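Local atomic coordinates of putative alpha-ketoglutarate-dependent taurine dioxygenase (Burkholderia xenovorans, PDB entry 5HSX), a protein that probably acts as an iron(II)- and 2-oxoglutarate-dependent dioxygenase of the TauD/TfdA family, though its substrate is not established. Residues T120-D125 and D149-N154; T124-T127 and P132-A135; L206-P211 and A217-P222; A264-D267 and A272-A275; G295-P298 and T304-V307. All blocks are in the same frame, centred on the assembly; numbering follows the deposited sequence.

Contact 1. Residues T120-D125 and D149-N154; sequences TGWHTD and DTQWTN. With NA (sodium ion), chain M; EDO (1,2-ethanediol), chain T; EDO (1,2-ethanediol), chain O.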
# COMPACT_ATOMS: atom_id res chain seq x y z
N THR B 120 0.66 5.41 11.05
CA THR B 120 1.59 6.55 11.08
C THR B 120 1.59 7.25 9.73
O THR B 120 1.69 6.61 8.68
CB THR B 120 3.00 6.08 11.43
OG1 THR B 120 3.01 5.64 12.79
CG2 THR B 120 4.01 7.21 11.24
N GLY B 121 1.40 8.58 9.76
CA GLY B 121 1.41 9.39 8.57
C GLY B 121 0.08 9.53 7.86
O GLY B 121 -0.08 10.45 7.05
N TRP B 122 -0.88 8.67 8.16
CA TRP B 122 -2.20 8.74 7.54
C TRP B 122 -3.02 9.87 8.14
O TRP B 122 -3.11 10.00 9.37
CB TRP B 122 -2.93 7.42 7.75
CG TRP B 122 -2.44 6.30 6.88
CD1 TRP B 122 -1.50 5.35 7.19
CD2 TRP B 122 -2.90 6.01 5.56
NE1 TRP B 122 -1.36 4.47 6.12
CE2 TRP B 122 -2.21 4.87 5.11
CE3 TRP B 122 -3.83 6.63 4.70
CZ2 TRP B 122 -2.42 4.32 3.85
CZ3 TRP B 122 -4.03 6.09 3.44
CH2 TRP B 122 -3.33 4.94 3.03
N HIS B 123 -3.66 10.66 7.28
CA HIS B 123 -4.39 11.82 7.77
C HIS B 123 -5.33 12.36 6.71
O HIS B 123 -5.17 12.11 5.51
CB HIS B 123 -3.44 12.94 8.18
CG HIS B 123 -2.65 13.47 7.04
ND1 HIS B 123 -1.62 12.75 6.46
CD2 HIS B 123 -2.76 14.61 6.32
CE1 HIS B 123 -1.12 13.44 5.46
NE2 HIS B 123 -1.78 14.58 5.36
N THR B 124 -6.31 13.13 7.18
CA THR B 124 -7.17 13.96 6.35
C THR B 124 -6.77 15.41 6.58
O THR B 124 -6.56 15.83 7.72
CB THR B 124 -8.64 13.72 6.70
OG1 THR B 124 -8.96 12.32 6.55
CG2 THR B 124 -9.54 14.54 5.78
N ASP B 125 -6.62 16.17 5.49
CA ASP B 125 -6.00 17.49 5.58
C ASP B 125 -6.75 18.44 6.50
O ASP B 125 -7.96 18.64 6.36
CB ASP B 125 -5.88 18.09 4.19
CG ASP B 125 -4.80 17.43 3.37
OD1 ASP B 125 -3.78 17.03 3.98
OD2 ASP B 125 -4.98 17.29 2.15
N ASP B 149 5.76 7.47 -3.86
CA ASP B 149 4.35 7.17 -4.12
C ASP B 149 3.46 7.71 -3.01
O ASP B 149 3.88 7.83 -1.85
CB ASP B 149 4.14 5.65 -4.23
CG ASP B 149 4.81 5.02 -5.45
OD1 ASP B 149 5.50 5.72 -6.24
OD2 ASP B 149 4.67 3.79 -5.60
N THR B 150 2.22 8.04 -3.36
CA THR B 150 1.21 8.49 -2.41
C THR B 150 0.11 7.44 -2.33
O THR B 150 -0.19 6.75 -3.31
CB THR B 150 0.60 9.84 -2.85
OG1 THR B 150 1.65 10.79 -3.07
CG2 THR B 150 -0.35 10.40 -1.78
N GLN B 151 -0.50 7.30 -1.15
CA GLN B 151 -1.62 6.39 -0.98
C GLN B 151 -2.82 7.12 -0.40
O GLN B 151 -2.68 8.09 0.35
CB GLN B 151 -1.27 5.21 -0.07
CG GLN B 151 -0.00 4.45 -0.49
CD GLN B 151 0.10 3.10 0.18
OE1 GLN B 151 -0.87 2.35 0.24
NE2 GLN B 151 1.30 2.76 0.68
N TRP B 152 -4.00 6.62 -0.74
CA TRP B 152 -5.26 7.10 -0.19
C TRP B 152 -6.06 5.92 0.35
O TRP B 152 -5.93 4.79 -0.13
CB TRP B 152 -6.12 7.83 -1.25
CG TRP B 152 -5.62 9.20 -1.66
CD1 TRP B 152 -6.12 10.41 -1.25
CD2 TRP B 152 -4.56 9.48 -2.57
NE1 TRP B 152 -5.41 11.43 -1.84
CE2 TRP B 152 -4.45 10.89 -2.66
CE3 TRP B 152 -3.69 8.69 -3.32
CZ2 TRP B 152 -3.50 11.51 -3.47
CZ3 TRP B 152 -2.73 9.31 -4.12
CH2 TRP B 152 -2.66 10.71 -4.19
N THR B 153 -6.92 6.19 1.33
CA THR B 153 -7.83 5.16 1.81
C THR B 153 -9.25 5.70 1.82
O THR B 153 -9.48 6.90 1.98
CB THR B 153 -7.43 4.66 3.19
OG1 THR B 153 -8.29 3.58 3.56
CG2 THR B 153 -7.49 5.80 4.24
N ASN B 154 -10.20 4.79 1.63
CA ASN B 154 -11.61 5.13 1.43
C ASN B 154 -12.31 5.04 2.79
O ASN B 154 -12.60 3.95 3.28
CB ASN B 154 -12.22 4.17 0.41
CG ASN B 154 -13.68 4.43 0.14
OD1 ASN B 154 -14.37 5.08 0.93
ND2 ASN B 154 -14.17 3.90 -0.97
NA NA M . -1.93 15.76 3.73
C1 EDO T . 1.82 7.78 14.71
O1 EDO T . 3.15 7.93 14.20
C2 EDO T . 1.75 6.61 15.67
O2 EDO T . 2.72 6.76 16.72
C1 EDO O . 5.89 4.13 0.10
O1 EDO O . 6.30 5.43 0.54
C2 EDO O . 4.42 4.17 -0.32
O2 EDO O . 3.61 4.52 0.81
O HOH W 1 0.17 15.01 2.82
O HOH W 2 -2.04 17.20 2.01
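The first torsion of Trp-122 sets CG anti to the carbonyl carbon (chi1 -75°), and from there the indole reaches strand 150-154. Thr-153 meets it with its methyl, because chi1 of -175° places OG1 anti to the backbone N and leaves CG2 between N and the carbonyl carbon. The six-membered end of the indole does the touching. Its CZ3 lies 3.6 Å from Thr-153 CG2 and its CH2 3.7 Å from Gln-151 CB, both at an oblique approach. Between these two side chains the ring edge faces the backbone, with Trp-122 CZ3 3.7 Å from Trp-152 C. No hydrogen bond joins the two segments, so the contact is apolar packing. The polar ends turn to other partners. Thr-153 OG1 bonds to Val-247 O, and Gln-151 NE2 donates a nearly straight bond (169°) to O2 of an ethanediol, probably from the crystallisation liquor, 2.9 Å away. Strand 271-274 runs between the two strands, with backbone bonds to His-123, Gln-151 and Thr-153, and the indole also touches Leu-274 of that strand.

The next side chain, His-123, leads to the metal. Its ND1 donates to Gly-121 O at 2.8 Å, with that oxygen close to the imidazole plane. This bond probably fixes the rotation of the ring, whose NE2 binds the sodium ion at 2.0 Å. Asp-125 OD1 is a second ligand. With the distant His-273, this pair matches the facial triad of two histidines and one carboxylate in cupin-fold dioxygenases; in this structure sodium probably occupies the iron site.

Contact 2. Residues T124-T127 and P132-A135; sequences TDVT and PPWA. With NA (sodium ion), chain M.
A type II beta turn from Thr-124 to Thr-127 follows the first metal-binding histidine of this cupin-fold enzyme, and Asp-125 and Val-126 at its corners rest on Pro-132 and Pro-133. Asp-125 carries the metal-binding carboxylate, whose OD1 lies 2.3 Å from the sodium ion. Val-126, the third residue of the turn, has positive backbone angles (55°, 36°). Its side chain crosses that of Pro-133 at about a right angle. The closest approach there is Val-126 CB to Pro-133 CD, 3.6 Å, with CG2 close to both CD and CG of Pro-133. CG2 gets there by standing anti to the carbonyl carbon. Pro-132 packs on the turn backbone, its CB 3.6 Å from Val-126 O and its CG 3.8 Å from Thr-127 CA. Thr-127 OG1 turns elsewhere, to His-177 ND1 and Ser-221 OG. The other carboxylate oxygen, Asp-125 OD2, has a weak bond from Ser-136 OG. No direct hydrogen bond joins the segments. Their polar link is a bridging water that donates both its protons, one to Asp-125 O at 2.6 Å and the other to Pro-133 O at 2.7 Å.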
# COMPACT_ATOMS: atom_id res chain seq x y z
N THR B 124 -6.31 13.13 7.18
CA THR B 124 -7.17 13.96 6.35
C THR B 124 -6.77 15.41 6.58
O THR B 124 -6.56 15.83 7.72
CB THR B 124 -8.64 13.72 6.70
OG1 THR B 124 -8.96 12.32 6.55
CG2 THR B 124 -9.54 14.54 5.78
N ASP B 125 -6.62 16.17 5.49
CA ASP B 125 -6.00 17.49 5.58
C ASP B 125 -6.75 18.44 6.50
O ASP B 125 -7.96 18.64 6.36
CB ASP B 125 -5.88 18.09 4.19
CG ASP B 125 -4.80 17.43 3.37
OD1 ASP B 125 -3.78 17.03 3.98
OD2 ASP B 125 -4.98 17.29 2.15
N VAL B 126 -6.01 19.09 7.41
CA VAL B 126 -6.48 20.19 8.24
C VAL B 126 -7.73 19.83 9.05
O VAL B 126 -8.60 20.69 9.27
CB VAL B 126 -6.76 21.46 7.40
CG1 VAL B 126 -6.67 22.73 8.25
CG2 VAL B 126 -5.80 21.56 6.23
N THR B 127 -7.84 18.58 9.53
CA THR B 127 -9.04 18.34 10.34
C THR B 127 -8.93 18.95 11.72
O THR B 127 -9.91 18.90 12.47
CB THR B 127 -9.38 16.85 10.47
OG1 THR B 127 -8.29 16.13 11.07
CG2 THR B 127 -9.74 16.23 9.12
N PRO B 132 -12.57 21.91 7.55
CA PRO B 132 -11.45 21.40 6.75
C PRO B 132 -11.74 21.54 5.27
O PRO B 132 -12.91 21.53 4.84
CB PRO B 132 -11.38 19.92 7.17
CG PRO B 132 -12.06 19.87 8.53
CD PRO B 132 -13.18 20.87 8.39
N PRO B 133 -10.71 21.69 4.44
CA PRO B 133 -10.94 21.81 3.00
C PRO B 133 -11.58 20.54 2.46
O PRO B 133 -11.25 19.43 2.87
CB PRO B 133 -9.53 22.01 2.42
CG PRO B 133 -8.61 21.41 3.45
CD PRO B 133 -9.27 21.74 4.77
N TRP B 134 -12.54 20.71 1.54
CA TRP B 134 -13.23 19.52 1.06
C TRP B 134 -12.43 18.75 0.02
O TRP B 134 -12.68 17.55 -0.16
CB TRP B 134 -14.62 19.88 0.53
CG TRP B 134 -14.69 20.46 -0.85
CD1 TRP B 134 -14.73 21.79 -1.20
CD2 TRP B 134 -14.80 19.73 -2.08
NE1 TRP B 134 -14.85 21.93 -2.56
CE2 TRP B 134 -14.89 20.68 -3.13
CE3 TRP B 134 -14.85 18.36 -2.39
CZ2 TRP B 134 -15.01 20.30 -4.47
CZ3 TRP B 134 -14.96 17.99 -3.72
CH2 TRP B 134 -15.04 18.96 -4.74
N ALA B 135 -11.46 19.39 -0.65
CA ALA B 135 -10.71 18.70 -1.69
C ALA B 135 -9.36 19.37 -1.85
O ALA B 135 -9.17 20.54 -1.48
CB ALA B 135 -11.44 18.73 -3.04
NA NA M . -1.93 15.76 3.73
O HOH W 3 -9.89 18.02 4.72
O HOH W 1 0.17 15.01 2.82
O HOH W 2 -2.04 17.20 2.01

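Contact 3. Residues L206-P211 and A217-P222; sequences LVRVHP and ALYVSP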
# COMPACT_ATOMS: atom_id res chain seq x y z
N LEU B 206 -17.09 11.58 14.90
CA LEU B 206 -16.28 10.47 14.42
C LEU B 206 -16.82 9.91 13.10
O LEU B 206 -16.07 9.29 12.35
CB LEU B 206 -16.21 9.35 15.46
CG LEU B 206 -14.84 8.99 16.03
CD1 LEU B 206 -14.18 10.21 16.65
CD2 LEU B 206 -15.01 7.86 17.04
N VAL B 207 -18.10 10.12 12.82
CA VAL B 207 -18.72 9.72 11.57
C VAL B 207 -19.21 10.97 10.86
O VAL B 207 -20.09 11.68 11.38
CB VAL B 207 -19.87 8.73 11.80
CG1 VAL B 207 -20.53 8.36 10.48
CG2 VAL B 207 -19.36 7.49 12.53
N ARG B 208 -18.64 11.27 9.70
CA ARG B 208 -19.01 12.47 8.96
C ARG B 208 -19.98 12.12 7.84
O ARG B 208 -19.67 11.29 6.98
CB ARG B 208 -17.79 13.18 8.36
CG ARG B 208 -18.22 14.43 7.59
CD ARG B 208 -17.06 15.27 7.02
NE ARG B 208 -17.64 16.48 6.41
CZ ARG B 208 -16.95 17.49 5.89
NH1 ARG B 208 -15.62 17.46 5.90
NH2 ARG B 208 -17.59 18.53 5.37
N VAL B 209 -21.14 12.79 7.83
CA VAL B 209 -22.12 12.57 6.77
C VAL B 209 -21.76 13.42 5.56
O VAL B 209 -21.76 14.65 5.62
CB VAL B 209 -23.54 12.89 7.27
CG1 VAL B 209 -24.52 12.65 6.15
CG2 VAL B 209 -23.85 12.02 8.48
N HIS B 210 -21.50 12.76 4.44
CA HIS B 210 -21.02 13.46 3.25
C HIS B 210 -22.09 14.41 2.72
O HIS B 210 -23.23 13.99 2.48
CB HIS B 210 -20.62 12.44 2.17
CG HIS B 210 -19.81 13.03 1.06
ND1 HIS B 210 -20.34 13.90 0.14
CD2 HIS B 210 -18.51 12.85 0.71
CE1 HIS B 210 -19.40 14.25 -0.73
NE2 HIS B 210 -18.28 13.61 -0.41
N PRO B 211 -21.78 15.70 2.53
CA PRO B 211 -22.84 16.66 2.18
C PRO B 211 -23.37 16.54 0.76
O PRO B 211 -24.43 17.12 0.47
CB PRO B 211 -22.17 18.03 2.40
CG PRO B 211 -20.72 17.77 2.28
CD PRO B 211 -20.49 16.36 2.79
N ALA B 217 -18.70 8.65 6.41
CA ALA B 217 -17.27 8.41 6.39
C ALA B 217 -16.75 8.22 7.81
O ALA B 217 -17.12 8.96 8.72
CB ALA B 217 -16.52 9.58 5.74
N LEU B 218 -15.85 7.25 7.99
CA LEU B 218 -15.19 7.04 9.27
C LEU B 218 -14.09 8.10 9.39
O LEU B 218 -12.99 7.94 8.86
CB LEU B 218 -14.65 5.61 9.36
CG LEU B 218 -14.04 5.10 10.67
CD1 LEU B 218 -15.01 5.31 11.82
CD2 LEU B 218 -13.67 3.61 10.53
N TYR B 219 -14.42 9.20 10.07
CA TYR B 219 -13.68 10.46 9.96
C TYR B 219 -12.59 10.52 11.02
O TYR B 219 -12.59 11.37 11.91
CB TYR B 219 -14.66 11.62 10.09
CG TYR B 219 -14.21 12.96 9.52
CD1 TYR B 219 -13.97 13.10 8.17
CD2 TYR B 219 -14.08 14.07 10.34
CE1 TYR B 219 -13.58 14.33 7.63
CE2 TYR B 219 -13.69 15.31 9.82
CZ TYR B 219 -13.45 15.43 8.46
OH TYR B 219 -13.08 16.65 7.93
N VAL B 220 -11.61 9.61 10.91
CA VAL B 220 -10.71 9.34 12.02
C VAL B 220 -9.29 9.84 11.78
O VAL B 220 -8.39 9.48 12.55
CB VAL B 220 -10.69 7.84 12.38
CG1 VAL B 220 -12.04 7.41 12.97
CG2 VAL B 220 -10.33 6.97 11.17
N SER B 221 -9.06 10.67 10.75
CA SER B 221 -7.84 11.45 10.49
C SER B 221 -6.68 11.15 11.45
O SER B 221 -6.46 11.91 12.41
CB SER B 221 -8.19 12.95 10.56
OG SER B 221 -7.14 13.73 10.03
N PRO B 222 -5.92 10.06 11.24
CA PRO B 222 -5.07 9.55 12.33
C PRO B 222 -3.99 10.50 12.82
O PRO B 222 -3.64 10.46 14.01
CB PRO B 222 -4.47 8.25 11.73
CG PRO B 222 -5.58 7.78 10.79
CD PRO B 222 -6.07 9.07 10.15
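Arg-208 and Tyr-219 lie side by side and point the same way. The aliphatic part of the arginine covers one face of the phenol ring. Arg-208 CD sits 3.9 Å from the ring centroid and 22° off the normal, a CH-pi contact displaced toward the rim. Nearer the backbone, Arg-208 CB is 3.8 Å from Tyr-219 CG. The arginine is fully extended, with CG anti to the backbone N (chi1 180°), and this runs it along the tyrosine from CB to NH1. At the far end the guanidinium stands almost perpendicular to the ring, and NH1 is 3.4 Å from Tyr-219 OH. Leu-206 and Val-220 add a looser apolar touch, CG to CG1 at 4.4 Å.

The backbone sets this alignment. Arg-208 and Ala-217 form an antiparallel hydrogen-bonded pair, with Arg-208 N to Ala-217 O and Ala-217 N to Arg-208 O both 2.9 Å. Val-207 and Leu-218 are the neighbouring non-hydrogen-bonded pair. One residue further, Tyr-219 N donates to Leu-206 O at 2.8 Å. Tyr-219 is also the centre of an inverse gamma turn, closed by a weak bond from Val-220 N to Leu-218 O, and here the chain leaves the strand.

Around this core, Val-207 and Leu-218 pack on Tyr-159 of helix 155-161. Pro-132 and Pro-298 cover parts of the tyrosine and the arginine respectively. The whole is an antiparallel beta hairpin of strands 200-209 and 216-218, the second strand followed by the inverse gamma turn.

Contact 4. Residues A264-D267 and A272-A275; sequences AFWD and AHLA. With NA (sodium ion), chain M.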
# COMPACT_ATOMS: atom_id res chain seq x y z
N ALA B 264 -3.34 14.67 -8.95
CA ALA B 264 -4.23 13.94 -8.06
C ALA B 264 -5.26 14.90 -7.48
O ALA B 264 -4.89 15.98 -7.00
CB ALA B 264 -3.45 13.25 -6.93
N PHE B 265 -6.53 14.51 -7.54
CA PHE B 265 -7.66 15.34 -7.12
C PHE B 265 -8.48 14.47 -6.18
O PHE B 265 -9.07 13.48 -6.61
CB PHE B 265 -8.47 15.75 -8.36
CG PHE B 265 -9.62 16.72 -8.12
CD1 PHE B 265 -9.89 17.28 -6.88
CD2 PHE B 265 -10.43 17.07 -9.19
CE1 PHE B 265 -10.95 18.17 -6.72
CE2 PHE B 265 -11.49 17.95 -9.04
CZ PHE B 265 -11.75 18.50 -7.80
N TRP B 266 -8.48 14.78 -4.88
CA TRP B 266 -9.13 13.89 -3.93
C TRP B 266 -10.15 14.61 -3.06
O TRP B 266 -10.04 15.82 -2.81
CB TRP B 266 -8.13 13.15 -3.03
CG TRP B 266 -7.32 13.97 -2.07
CD1 TRP B 266 -7.62 14.24 -0.76
CD2 TRP B 266 -6.03 14.55 -2.31
NE1 TRP B 266 -6.61 14.98 -0.19
CE2 TRP B 266 -5.62 15.18 -1.12
CE3 TRP B 266 -5.19 14.61 -3.43
CZ2 TRP B 266 -4.40 15.87 -1.00
CZ3 TRP B 266 -3.98 15.29 -3.31
CH2 TRP B 266 -3.60 15.91 -2.11
N ASP B 267 -11.13 13.84 -2.60
CA ASP B 267 -12.24 14.31 -1.79
C ASP B 267 -11.88 14.05 -0.33
O ASP B 267 -11.96 12.92 0.15
CB ASP B 267 -13.54 13.60 -2.18
CG ASP B 267 -14.76 14.12 -1.43
OD1 ASP B 267 -14.59 14.86 -0.43
OD2 ASP B 267 -15.89 13.76 -1.82
N ALA B 272 -8.54 9.54 3.72
CA ALA B 272 -7.28 9.98 4.30
C ALA B 272 -6.18 9.57 3.34
O ALA B 272 -6.39 8.73 2.45
CB ALA B 272 -7.03 9.39 5.69
N HIS B 273 -5.00 10.17 3.50
CA HIS B 273 -3.91 9.85 2.59
C HIS B 273 -2.60 9.80 3.36
O HIS B 273 -2.50 10.21 4.52
CB HIS B 273 -3.82 10.84 1.42
CG HIS B 273 -3.60 12.26 1.83
ND1 HIS B 273 -4.63 13.10 2.21
CD2 HIS B 273 -2.47 13.00 1.91
CE1 HIS B 273 -4.14 14.29 2.51
NE2 HIS B 273 -2.83 14.25 2.34
N LEU B 274 -1.59 9.28 2.67
CA LEU B 274 -0.30 8.97 3.26
C LEU B 274 0.78 9.52 2.33
O LEU B 274 0.91 9.06 1.19
CB LEU B 274 -0.14 7.46 3.44
CG LEU B 274 1.23 7.00 3.92
CD1 LEU B 274 1.49 7.49 5.35
CD2 LEU B 274 1.34 5.49 3.82
N ALA B 275 1.56 10.47 2.83
CA ALA B 275 2.67 11.03 2.08
C ALA B 275 3.86 10.07 2.10
O ALA B 275 4.03 9.30 3.05
CB ALA B 275 3.08 12.38 2.65
NA NA M . -1.93 15.76 3.73
O HOH W 1 0.17 15.01 2.82
O HOH W 2 -2.04 17.20 2.01
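His-273 is the residue of 272-275 that meets Trp-266 across the contact. Just before it, Ala-272 points its methyl away from strand 263-267 and is tied by its backbone to Thr-153. His-273 itself points toward the opposing strand. Its CG lies between the backbone N and the carbonyl carbon (chi1 60°), which carries the imidazole inward to both the metal and the indole. Trp-266 CZ2 lies over one face of the imidazole, toward its rim, 4.0 Å from His-273 NE2. The nearest pair is Trp-266 NE1 to His-273 ND1, 3.6 Å. The two ring planes meet at 55°, with the pyrrole and imidazole centroids 4.8 Å apart, so this is an oblique aromatic pair. Trp-266 NE1 has a weak hydrogen bond to Asn-268 OD1. Further along, Leu-274 turns out of the contact and packs on Pro-250 of the second subunit.

His-273 NE2 binds the sodium ion at 2.2 Å, and the metal is tilted out of the imidazole plane, away from the face that carries the indole. The indole on one face and the metal bond at NE2 probably limit rotation of the imidazole between them.

Contact 5. Residues G295-P298 and T304-V307; sequences GDVP and TQSV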
# COMPACT_ATOMS: atom_id res chain seq x y z
N GLY B 295 -13.96 24.06 2.40
CA GLY B 295 -15.01 23.14 2.77
C GLY B 295 -15.95 23.74 3.81
O GLY B 295 -15.71 24.81 4.36
N ASP B 296 -17.02 23.00 4.09
CA ASP B 296 -18.02 23.41 5.07
C ASP B 296 -17.75 22.73 6.41
O ASP B 296 -16.84 21.91 6.55
CB ASP B 296 -19.42 23.08 4.55
CG ASP B 296 -19.92 24.10 3.54
OD1 ASP B 296 -19.73 25.31 3.77
OD2 ASP B 296 -20.51 23.69 2.51
N VAL B 297 -18.55 23.07 7.41
CA VAL B 297 -18.42 22.47 8.74
C VAL B 297 -18.98 21.05 8.69
O VAL B 297 -20.12 20.86 8.23
CB VAL B 297 -19.14 23.32 9.78
CG1 VAL B 297 -19.09 22.66 11.16
CG2 VAL B 297 -18.52 24.72 9.84
N PRO B 298 -18.24 20.03 9.14
CA PRO B 298 -18.77 18.66 9.13
C PRO B 298 -20.00 18.51 10.03
O PRO B 298 -20.20 19.27 10.98
CB PRO B 298 -17.61 17.82 9.67
CG PRO B 298 -16.38 18.63 9.33
CD PRO B 298 -16.81 20.06 9.52
N THR B 304 -25.33 17.07 14.58
CA THR B 304 -24.49 17.98 15.34
C THR B 304 -23.29 18.41 14.51
O THR B 304 -22.51 17.56 14.06
CB THR B 304 -24.02 17.33 16.64
OG1 THR B 304 -25.15 16.78 17.34
CG2 THR B 304 -23.34 18.36 17.54
N GLN B 305 -23.13 19.72 14.32
CA GLN B 305 -21.97 20.26 13.63
C GLN B 305 -20.74 20.18 14.52
O GLN B 305 -20.83 20.19 15.75
CB GLN B 305 -22.18 21.73 13.27
CG GLN B 305 -23.08 22.01 12.12
CD GLN B 305 -23.18 23.50 11.86
OE1 GLN B 305 -23.56 24.27 12.74
NE2 GLN B 305 -22.82 23.91 10.66
N SER B 306 -19.57 20.15 13.86
CA SER B 306 -18.28 20.33 14.53
C SER B 306 -18.23 21.66 15.28
O SER B 306 -18.95 22.61 14.96
CB SER B 306 -17.15 20.26 13.50
OG SER B 306 -17.23 19.06 12.74
N VAL B 307 -17.38 21.72 16.29
CA VAL B 307 -17.27 22.88 17.17
C VAL B 307 -15.80 23.25 17.30
O VAL B 307 -14.98 22.43 17.69
CB VAL B 307 -17.87 22.61 18.57
CG1 VAL B 307 -17.71 23.84 19.46
CG2 VAL B 307 -19.32 22.20 18.46
O HOH W 4 -22.43 22.22 8.49
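Pro-298 O takes the direct hydrogen bond across the contact between 295-298 and 304-307. Ser-306 N donates to it at 3.1 Å with an angle of 159°. Gln-305 CA adds a CA-H...O contact to the same oxygen at 3.3 Å. Ser-306 OG is also near it, but that bond is weak and unsettled, and the firmer partner of the hydroxyl is His-204 ND1 on strand 200-209. With OG anti to its carbonyl carbon (chi1 -55°), the serine oxygen lies over the proline ring, 3.3 Å from Pro-298 CB.

The neighbouring carbonyl is served by water. A single water donates to Val-297 O at 2.7 Å and accepts from Gln-305 NE2 at 2.8 Å. The amide lies beside the valine, with Gln-305 NE2 3.8 Å from Val-297 CB. Val-297 CG1 packs 3.7 Å from Ser-306 N, alongside the main hydrogen bond. In 304-307, Thr-304 O accepts from Arg-174 NH1 and Gln-305 O from Arg-174 NH2. Asp-302 OD1 accepts from Thr-304 N.

Both segments belong to the connection between strand 287-293 and strand 307-310. Val-307, where the latter begins, is bonded by its backbone to Glu-203. The backbone oxygens of Val-297, Pro-298, Thr-304 and Gln-305 thus each have a named partner. The link across the contact rests mainly on the amide of Ser-306, while its hydroxyl ties the same loop to His-204.

How the contacts relate
Contacts 1, 2 and 4 surround the sodium ion, with contacts 1 and 4 centred 6 Å apart. Contact 1 gives His-123 and Asp-125, contact 2 repeats Asp-125, and contact 4 gives His-273. Asn-323 O and two waters complete the site. His-123 O and His-273 N, 2.8 Å apart, join contacts 1 and 4. Contact 3 reaches the metal loop through Ser-221, whose OG lies 3.0 Å from Thr-124 N and 2.9 Å from Thr-127 OG1, while His-210 NE2 is 2.8 Å from Asp-267 OD2 in contact 4. Contact 5 is centred about 21 Å from contact 1 and 20 Å from contact 4. It packs on contacts 2 and 3 through Pro-298, which touches Pro-132 and Arg-208.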